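Local structure of copper chaperone CopZ (Staphylococcus aureus, 6FF2) at the copper (I) ion site. The protein sequesters and transports Cu(+) inside the cell as a chaperone and delivers it to the copper-exporting P-type ATPase CopA. Coordinates in Å, arbitrary orientation; residue numbers count along the deposited sequence, not the author numbering. Chains: chain A/B, Copper chaperone CopZ.

The copper (I) ion site. Residues chain A 12-16, 65; chain B 12-16, 65. With CU1 (copper (I) ion), chain C; CU1 (copper (I) ion), chain D; CU1 (copper (I) ion), chain E; CU1 (copper (I) ion), chain F.
Each imidazole has the main-chain O of the other chain's histidine over one face: B:His15 O sits 4.0 Å above the plane of the A:His15 ring, offset toward its rim, and A:His15 O does the same for B:His15. At the ring edge, in plane, stands the phenol OH of the partner's tyrosine, B:Tyr65 for A:His15 and A:Tyr65 for B:His15; histidine and tyrosine meet tip to tip, with B:Tyr65 OH 3.3 Å from CE1 of A:His15. The two histidines slide past each other in opposite directions, their CB atoms in contact, and each ring turns its ND1 to a copper. A:His15 ND1 binds CU of CU1 (chain D) at 2.0 Å, and B:His15 ND1 holds CU1 (chain E) equally closely; these two outer ions are partly occupied.

The CxxC motif of each chain supplies the sulfurs. A:Cys13 SG lies in the crowded position between its backbone N and carbonyl carbon (chi1 73°) and bridges CU1 (chain C), CU1 (chain D) and CU1 (chain F). The cross-chain bond, A:Cys13 SG to CU of CU1 (chain F), is the long one at 2.5 Å. A:Cys16 SG, anti to its carbonyl carbon, joins CU1 (chain C) to CU1 (chain E). Chain B repeats this through a near-twofold rotation. CU1 (chain C) therefore has three cysteine sulfurs around it, opened to 142° between A:Cys13 SG and A:Cys16 SG; its CU lies 2.7 Å from CU of CU1 (chain F).

A:Ser12 N donates an almost straight hydrogen bond to A:Cys16 SG (168° at H), which steadies that sulfur and may temper its charge. The hydroxyls of A:Ser12 and B:Ser12 hydrogen-bond across the junction, OG to OG 2.7 Å.

Whether this dimer forms in the cell, the structure alone does not show. Four Cu(I) ions clasp two CopZ molecules through the loop leading into helix 14-25 and its first turn, an arrangement that may serve sequestration; the CxxC sulfurs hold the Cu(I) that CopZ carries to CopA.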
loop_
_atom_site.group_PDB
_atom_site.type_symbol
_atom_site.label_atom_id
_atom_site.label_comp_id
_atom_site.label_asym_id
_atom_site.label_seq_id
_atom_site.Cartn_x
_atom_site.Cartn_y
_atom_site.Cartn_z
ATOM N N SER A 12 6.466 -2.755 -2.323
ATOM C CA SER A 12 7.169 -1.472 -2.526
ATOM C C SER A 12 7.135 -0.526 -1.385
ATOM O O SER A 12 7.801 0.484 -1.471
ATOM C CB SER A 12 6.595 -0.743 -3.747
ATOM O OG SER A 12 5.224 -0.544 -3.569
ATOM N N CYS A 13 6.326 -0.766 -0.381
ATOM C CA CYS A 13 6.097 0.211 0.692
ATOM C C CYS A 13 5.506 -0.446 1.916
ATOM O O CYS A 13 5.206 -1.636 1.922
ATOM C CB CYS A 13 5.108 1.337 0.241
ATOM S SG CYS A 13 3.379 0.821 0.111
ATOM N N GLY A 14 5.366 0.333 2.989
ATOM C CA GLY A 14 4.755 -0.136 4.225
ATOM C C GLY A 14 3.352 -0.713 4.119
ATOM O O GLY A 14 3.010 -1.605 4.868
ATOM N N HIS A 15 2.541 -0.259 3.144
ATOM C CA HIS A 15 1.227 -0.857 2.908
ATOM C C HIS A 15 1.340 -2.310 2.392
ATOM O O HIS A 15 0.538 -3.173 2.797
ATOM C CB HIS A 15 0.449 -0.078 1.855
ATOM C CG HIS A 15 0.025 1.281 2.282
ATOM N ND1 HIS A 15 0.418 2.410 1.607
ATOM C CD2 HIS A 15 -0.813 1.687 3.271
ATOM C CE1 HIS A 15 -0.126 3.472 2.187
ATOM N NE2 HIS A 15 -0.900 3.058 3.177
ATOM N N CYS A 16 2.333 -2.549 1.533
ATOM C CA CYS A 16 2.596 -3.878 0.972
ATOM C C CYS A 16 3.025 -4.818 2.121
ATOM O O CYS A 16 2.497 -5.938 2.276
ATOM C CB CYS A 16 3.687 -3.873 -0.083
ATOM S SG CYS A 16 3.233 -2.974 -1.592
ATOM N N TYR A 65 1.330 -10.181 -5.274
ATOM C CA TYR A 65 2.809 -10.200 -5.361
ATOM C C TYR A 65 3.273 -11.499 -6.012
ATOM O O TYR A 65 2.514 -12.410 -6.144
ATOM C CB TYR A 65 3.402 -10.036 -3.922
ATOM C CG TYR A 65 2.883 -8.800 -3.258
ATOM C CD1 TYR A 65 3.328 -7.562 -3.646
ATOM C CD2 TYR A 65 1.879 -8.846 -2.346
ATOM C CE1 TYR A 65 2.768 -6.407 -3.119
ATOM C CE2 TYR A 65 1.312 -7.722 -1.801
ATOM C CZ TYR A 65 1.755 -6.517 -2.199
ATOM O OH TYR A 65 1.128 -5.443 -1.644
ATOM N N SER B 12 3.912 4.342 -4.604
ATOM C CA SER B 12 4.650 3.282 -5.283
ATOM C C SER B 12 3.766 2.138 -5.736
ATOM O O SER B 12 4.232 1.219 -6.423
ATOM C CB SER B 12 5.759 2.699 -4.358
ATOM O OG SER B 12 5.212 2.143 -3.224
ATOM N N CYS B 13 2.521 2.095 -5.316
ATOM C CA CYS B 13 1.637 0.993 -5.633
ATOM C C CYS B 13 0.178 1.361 -5.481
ATOM O O CYS B 13 -0.157 2.449 -4.993
ATOM C CB CYS B 13 1.943 -0.203 -4.689
ATOM S SG CYS B 13 1.414 -0.062 -3.015
ATOM N N GLY B 14 -0.677 0.404 -5.740
ATOM C CA GLY B 14 -2.091 0.593 -5.631
ATOM C C GLY B 14 -2.545 0.943 -4.232
ATOM O O GLY B 14 -3.578 1.593 -4.052
ATOM N N HIS B 15 -1.840 0.483 -3.210
ATOM C CA HIS B 15 -2.237 0.836 -1.865
ATOM C C HIS B 15 -1.997 2.316 -1.621
ATOM O O HIS B 15 -2.807 2.977 -0.913
ATOM C CB HIS B 15 -1.427 0.071 -0.797
ATOM C CG HIS B 15 -1.705 -1.395 -0.716
ATOM N ND1 HIS B 15 -0.726 -2.343 -0.995
ATOM C CD2 HIS B 15 -2.827 -2.071 -0.384
ATOM C CE1 HIS B 15 -1.246 -3.548 -0.803
ATOM N NE2 HIS B 15 -2.506 -3.423 -0.429
ATOM N N CYS B 16 -0.873 2.814 -2.121
ATOM C CA CYS B 16 -0.586 4.260 -1.993
ATOM C C CYS B 16 -1.681 5.046 -2.742
ATOM O O CYS B 16 -2.142 6.088 -2.224
ATOM C CB CYS B 16 0.752 4.623 -2.567
ATOM S SG CYS B 16 2.179 3.838 -1.765
ATOM N N TYR B 65 3.510 11.161 1.897
ATOM C CA TYR B 65 4.092 11.455 0.562
ATOM C C TYR B 65 4.555 12.901 0.513
ATOM O O TYR B 65 4.296 13.641 1.417
ATOM C CB TYR B 65 3.066 11.139 -0.543
ATOM C CG TYR B 65 2.486 9.761 -0.358
ATOM C CD1 TYR B 65 3.265 8.641 -0.651
ATOM C CD2 TYR B 65 1.242 9.543 0.223
ATOM C CE1 TYR B 65 2.802 7.376 -0.421
ATOM C CE2 TYR B 65 0.783 8.277 0.468
ATOM C CZ TYR B 65 1.592 7.200 0.135
ATOM O OH TYR B 65 1.146 5.952 0.405
HETATM CU CU CU1 C . 3.137 -0.778 -1.364
HETATM CU CU CU1 D . 1.949 2.628 0.309
HETATM CU CU CU1 E . 0.988 -2.108 -2.026
HETATM CU CU CU1 F . 2.332 1.664 -2.039
#